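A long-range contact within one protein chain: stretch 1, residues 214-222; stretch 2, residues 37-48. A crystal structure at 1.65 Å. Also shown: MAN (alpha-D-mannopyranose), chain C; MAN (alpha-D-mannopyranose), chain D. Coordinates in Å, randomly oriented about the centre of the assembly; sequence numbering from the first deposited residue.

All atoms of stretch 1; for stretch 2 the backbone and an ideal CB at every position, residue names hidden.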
# COMPACT_ATOMS: atom_id res chain seq x y z
N LEU A 214 -1.77 -12.36 -16.67
CA LEU A 214 -1.94 -10.97 -17.15
C LEU A 214 -0.94 -10.08 -16.46
O LEU A 214 -0.48 -10.39 -15.35
CB LEU A 214 -3.36 -10.50 -16.85
CG LEU A 214 -4.49 -11.33 -17.46
CD1 LEU A 214 -5.85 -10.83 -17.00
CD2 LEU A 214 -4.37 -11.33 -19.00
N SER A 215 -0.58 -8.97 -17.09
CA SER A 215 0.51 -8.19 -16.58
C SER A 215 0.25 -6.69 -16.75
O SER A 215 -0.77 -6.28 -17.33
CB SER A 215 1.82 -8.60 -17.25
OG SER A 215 1.80 -8.25 -18.63
N ASP A 216 1.16 -5.92 -16.19
CA ASP A 216 1.20 -4.44 -16.28
C ASP A 216 2.52 -4.01 -15.67
O ASP A 216 3.13 -4.70 -14.83
CB ASP A 216 0.10 -3.78 -15.43
CG ASP A 216 -1.09 -3.29 -16.22
OD1 ASP A 216 -0.99 -3.01 -17.45
OD2 ASP A 216 -2.16 -3.15 -15.59
N ASN A 217 2.98 -2.83 -16.05
CA ASN A 217 4.04 -2.20 -15.29
C ASN A 217 3.42 -1.66 -14.02
O ASN A 217 2.39 -1.00 -14.08
CB ASN A 217 4.62 -1.01 -16.05
CG ASN A 217 5.32 -1.43 -17.33
OD1 ASN A 217 6.39 -2.04 -17.29
ND2 ASN A 217 4.71 -1.08 -18.47
N HIS A 218 4.04 -1.97 -12.88
CA HIS A 218 3.62 -1.42 -11.58
C HIS A 218 4.80 -0.63 -11.02
O HIS A 218 5.74 -1.20 -10.51
CB HIS A 218 3.20 -2.57 -10.63
CG HIS A 218 2.03 -3.35 -11.11
ND1 HIS A 218 2.15 -4.60 -11.70
CD2 HIS A 218 0.70 -3.10 -11.06
CE1 HIS A 218 0.95 -5.04 -12.03
NE2 HIS A 218 0.05 -4.15 -11.65
N ASP A 219 4.74 0.71 -11.15
CA ASP A 219 5.85 1.57 -10.71
C ASP A 219 5.52 2.37 -9.44
O ASP A 219 4.39 2.81 -9.26
CB ASP A 219 6.21 2.60 -11.79
CG ASP A 219 6.63 1.97 -13.11
OD1 ASP A 219 7.03 0.79 -13.09
OD2 ASP A 219 6.59 2.67 -14.14
N ILE A 220 6.53 2.55 -8.60
CA ILE A 220 6.46 3.48 -7.46
C ILE A 220 7.48 4.57 -7.72
O ILE A 220 8.67 4.29 -7.80
CB ILE A 220 6.81 2.79 -6.11
CG1 ILE A 220 5.88 1.59 -5.86
CG2 ILE A 220 6.72 3.79 -4.92
CD1 ILE A 220 4.39 1.92 -5.68
N ILE A 221 7.01 5.82 -7.89
CA ILE A 221 7.95 6.94 -8.10
C ILE A 221 8.46 7.46 -6.77
O ILE A 221 9.65 7.69 -6.58
CB ILE A 221 7.32 8.06 -8.93
CG1 ILE A 221 7.06 7.62 -10.38
CG2 ILE A 221 8.26 9.31 -8.94
CD1 ILE A 221 5.78 6.78 -10.60
N SER A 222 7.54 7.66 -5.82
CA SER A 222 7.95 8.09 -4.50
C SER A 222 6.94 7.62 -3.46
O SER A 222 5.78 7.36 -3.80
CB SER A 222 8.06 9.63 -4.42
OG SER A 222 6.80 10.22 -4.64
N UNK A 37 16.69 5.76 -12.48
CA UNK A 37 16.88 7.03 -11.78
C UNK A 37 15.55 7.75 -11.54
O UNK A 37 15.49 8.67 -10.73
CB UNK A 37 17.82 7.93 -12.58
N UNK A 38 14.50 7.32 -12.25
CA UNK A 38 13.20 8.01 -12.22
C UNK A 38 12.05 7.26 -11.54
O UNK A 38 11.04 7.87 -11.19
CB UNK A 38 12.78 8.32 -13.66
N UNK A 39 12.19 5.95 -11.39
CA UNK A 39 11.12 5.17 -10.76
C UNK A 39 11.66 3.84 -10.26
O UNK A 39 12.70 3.37 -10.72
CB UNK A 39 9.97 4.94 -11.74
N UNK A 40 10.94 3.27 -9.30
CA UNK A 40 11.14 1.88 -8.91
C UNK A 40 10.06 1.09 -9.63
O UNK A 40 8.88 1.46 -9.58
CB UNK A 40 11.08 1.69 -7.39
N UNK A 41 10.43 0.03 -10.35
CA UNK A 41 9.43 -0.72 -11.07
C UNK A 41 9.31 -2.06 -10.38
O UNK A 41 10.23 -2.86 -10.46
CB UNK A 41 9.78 -0.87 -12.55
N UNK A 42 8.17 -2.29 -9.71
CA UNK A 42 7.96 -3.52 -8.97
C UNK A 42 7.83 -4.73 -9.89
O UNK A 42 8.37 -5.81 -9.58
CB UNK A 42 6.71 -3.39 -8.09
N UNK A 43 7.08 -4.58 -10.97
CA UNK A 43 7.03 -5.60 -12.04
C UNK A 43 7.07 -4.91 -13.39
O UNK A 43 6.51 -3.83 -13.54
CB UNK A 43 5.78 -6.47 -11.92
N UNK A 44 7.70 -5.57 -14.39
CA UNK A 44 7.50 -5.13 -15.75
C UNK A 44 6.17 -5.68 -16.26
O UNK A 44 5.48 -6.45 -15.56
CB UNK A 44 8.66 -5.57 -16.64
N UNK A 45 5.83 -5.30 -17.50
CA UNK A 45 4.62 -5.74 -18.16
C UNK A 45 4.89 -7.13 -18.75
O UNK A 45 4.80 -7.35 -19.97
CB UNK A 45 4.18 -4.75 -19.24
N UNK A 46 5.24 -8.05 -17.87
CA UNK A 46 5.53 -9.44 -18.24
C UNK A 46 4.81 -10.34 -17.25
O UNK A 46 4.47 -9.91 -16.13
CB UNK A 46 7.03 -9.72 -18.25
N UNK A 47 4.62 -11.59 -17.65
CA UNK A 47 3.80 -12.52 -16.87
C UNK A 47 4.58 -13.13 -15.71
O UNK A 47 5.81 -13.23 -15.75
CB UNK A 47 3.26 -13.63 -17.77
N UNK A 48 3.83 -13.54 -14.69
CA UNK A 48 4.36 -14.30 -13.55
C UNK A 48 5.55 -13.62 -12.87
O UNK A 48 6.61 -14.22 -12.68
CB UNK A 48 4.78 -15.70 -14.01
C1 MAN C . -3.53 -16.40 -13.42
C2 MAN C . -3.54 -16.52 -11.89
C3 MAN C . -4.45 -15.46 -11.27
C4 MAN C . -4.14 -14.05 -11.81
C5 MAN C . -4.33 -14.12 -13.32
C6 MAN C . -4.13 -12.75 -13.98
O1 MAN C . -4.71 -16.98 -13.96
O2 MAN C . -2.22 -16.33 -11.43
O3 MAN C . -4.32 -15.49 -9.85
O4 MAN C . -4.98 -13.07 -11.27
O5 MAN C . -3.36 -15.04 -13.80
O6 MAN C . -2.78 -12.36 -13.88
C1 MAN D . -1.67 -17.57 -10.97
C2 MAN D . -0.68 -17.25 -9.86
C3 MAN D . 0.48 -16.46 -10.46
C4 MAN D . 1.09 -17.21 -11.65
C5 MAN D . 0.01 -17.62 -12.66
C6 MAN D . 0.55 -18.54 -13.76
O2 MAN D . -0.25 -18.47 -9.30
O3 MAN D . 1.44 -16.23 -9.46
O4 MAN D . 2.04 -16.37 -12.26
O5 MAN D . -1.01 -18.32 -11.98
O6 MAN D . -0.52 -19.06 -14.56

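Position 37 has nothing of stretch 1 within 5.5 Å of its ideal CB, so the contact sets no preference; it is Ser-37, out of reach. Position 38 is equally free at its CB, which points sideways, and a polar residue would do; Gln-38 contributes mainly backbone, its O lying 3.9 Å from Ile-221 CG2.

At position 39 the ideal CB lies 4.2 Å from Ile-221 CG1 and 4.4 Å from Asp-219 CB. The extended backbone (phi/psi -160/157) and this mixed surroundings suit a branched aliphatic or an aromatic residue. Tyr-39 is deposited: its CB packs 4.2 Å from Ile-221 CG1, and chi1 of 55° (p) sets the ring so that Asp-219 OD2 lies over one face.

Position 40 pairs with Ile-220 in antiparallel register. The backbone defines the pair: N of position 40 donates to Ile-220 O at 2.9 Å, and Ile-220 N returns a bond to O of position 40 at 2.8 Å. The CB points to the same sheet face as Ile-220, so a beta-branched or other aliphatic residue fits the strand angles (-99/127). The residue is Val-40, with chi1 at 171° (t); its ties to Ile-220 are the two backbone bonds.

Position 41 carries the clearest electrostatic signal. Its ideal CB is 3.3 Å from Asp-219 OD1, on the face that Asp-219 shares, and Asn-217 OD1 lies on the same side. A carboxylate so near favours a donor or a cation, lysine or arginine, long enough to curl back. Arg-41 does so through chi3 of -71° (m): NE donates to Asp-219 OD1 at 2.7 Å and NH2 to Asp-219 OD2 at 3.0 Å, both nearly linear (171° and 173°), making a two-pronged salt bridge. Asn-217 OD1 lies over one guanidinium face, 3.4 Å from Arg-41 CZ, without a hydrogen bond to it.

At position 42 the chain turns a corner (-68/-44), while its N still donates to His-218 O at 2.8 Å. The CB points sideways, and Ile-220 offers hydrocarbon to a side chain that extends; leucine, isoleucine or methionine would suit. In Leu-42, CD1 reaches Ile-220 CG1 at 3.8 Å.

Position 43 has its CB 4.1 Å from His-218 ND1 and 4.3 Å from Asp-216 O, two polar atoms that invite a short hydroxyl or amide. Thr-43 uses chi1 of 71° (p) to bring OG1 within 2.8 Å of His-218 ND1, a hydrogen bond at the imidazole edge.

The CB of position 44 points away, leaving the choice loose; phi of -80° permits the deposited Pro-44.

At position 45 CA-to-CB points sideways; its ideal CB is 3.8 Å from Asn-217 ND2 and 4.3 Å from Ser-215 OG, a hydroxyl that an acceptor on a short side chain could reach, so Asp or Asn is apt. Asp-45 OD1 accepts from Ser-215 OG at 2.6 Å. A water also bridges Asp-45 N and Asn-217 OD1.

Position 46 points away, its ideal CB 5.4 Å from Ser-215 CB, and position 47 points sideways, its ideal CB 5.3 Å from the same atom; many side chains would do at either, and the residues are Glu-46 and Arg-47. Position 48, with positive phi (55/54), favours glycine or a small polar residue near the mannose; Ser-48 OG hydrogen-bonds O4 of MAN chain D at 2.6 Å.

Stretch 2 (37-48) SQYVRLTPDERS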
# COMPACT_ATOMS: atom_id res chain seq x y z
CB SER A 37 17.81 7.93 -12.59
OG SER A 37 17.20 8.25 -13.83
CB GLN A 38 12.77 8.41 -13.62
CG GLN A 38 13.65 9.52 -14.24
CD GLN A 38 13.84 10.71 -13.28
OE1 GLN A 38 12.88 11.42 -12.92
NE2 GLN A 38 15.09 10.93 -12.87
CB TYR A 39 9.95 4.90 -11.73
CG TYR A 39 10.32 4.26 -13.06
CD1 TYR A 39 10.58 2.88 -13.15
CD2 TYR A 39 10.41 5.02 -14.23
CE1 TYR A 39 10.91 2.28 -14.36
CE2 TYR A 39 10.76 4.43 -15.45
CZ TYR A 39 11.01 3.07 -15.51
OH TYR A 39 11.35 2.49 -16.71
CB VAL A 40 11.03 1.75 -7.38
CG1 VAL A 40 11.02 0.26 -6.96
CG2 VAL A 40 12.18 2.49 -6.72
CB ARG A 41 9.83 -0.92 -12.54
CG ARG A 41 8.88 -1.80 -13.34
CD ARG A 41 9.03 -1.58 -14.85
NE ARG A 41 8.49 -0.26 -15.17
CZ ARG A 41 8.63 0.37 -16.33
NH1 ARG A 41 9.32 -0.20 -17.33
NH2 ARG A 41 8.09 1.58 -16.50
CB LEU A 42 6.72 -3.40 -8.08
CG LEU A 42 6.79 -2.26 -7.04
CD1 LEU A 42 5.41 -2.12 -6.38
CD2 LEU A 42 7.84 -2.54 -6.02
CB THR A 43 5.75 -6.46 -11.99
OG1 THR A 43 4.60 -5.69 -12.40
CG2 THR A 43 5.53 -7.11 -10.61
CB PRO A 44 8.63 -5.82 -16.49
CG PRO A 44 8.80 -7.14 -15.75
CD PRO A 44 8.50 -6.81 -14.32
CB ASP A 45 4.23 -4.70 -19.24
CG ASP A 45 2.84 -4.88 -19.80
OD1 ASP A 45 2.09 -5.78 -19.37
OD2 ASP A 45 2.47 -4.07 -20.71
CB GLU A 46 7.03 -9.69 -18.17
CG GLU A 46 7.79 -8.88 -19.23
CD GLU A 46 9.29 -8.91 -19.07
OE1 GLU A 46 9.83 -9.73 -18.29
OE2 GLU A 46 9.95 -8.09 -19.75
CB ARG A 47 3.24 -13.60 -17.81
CG ARG A 47 2.23 -13.02 -18.76
CD ARG A 47 1.64 -14.04 -19.71
NE ARG A 47 2.70 -14.66 -20.49
CZ ARG A 47 2.49 -15.63 -21.36
NH1 ARG A 47 1.26 -16.08 -21.58
NH2 ARG A 47 3.51 -16.15 -22.02
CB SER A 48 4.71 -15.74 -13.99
OG SER A 48 3.52 -16.38 -14.42
O HOH W 1 7.73 -3.63 -18.96
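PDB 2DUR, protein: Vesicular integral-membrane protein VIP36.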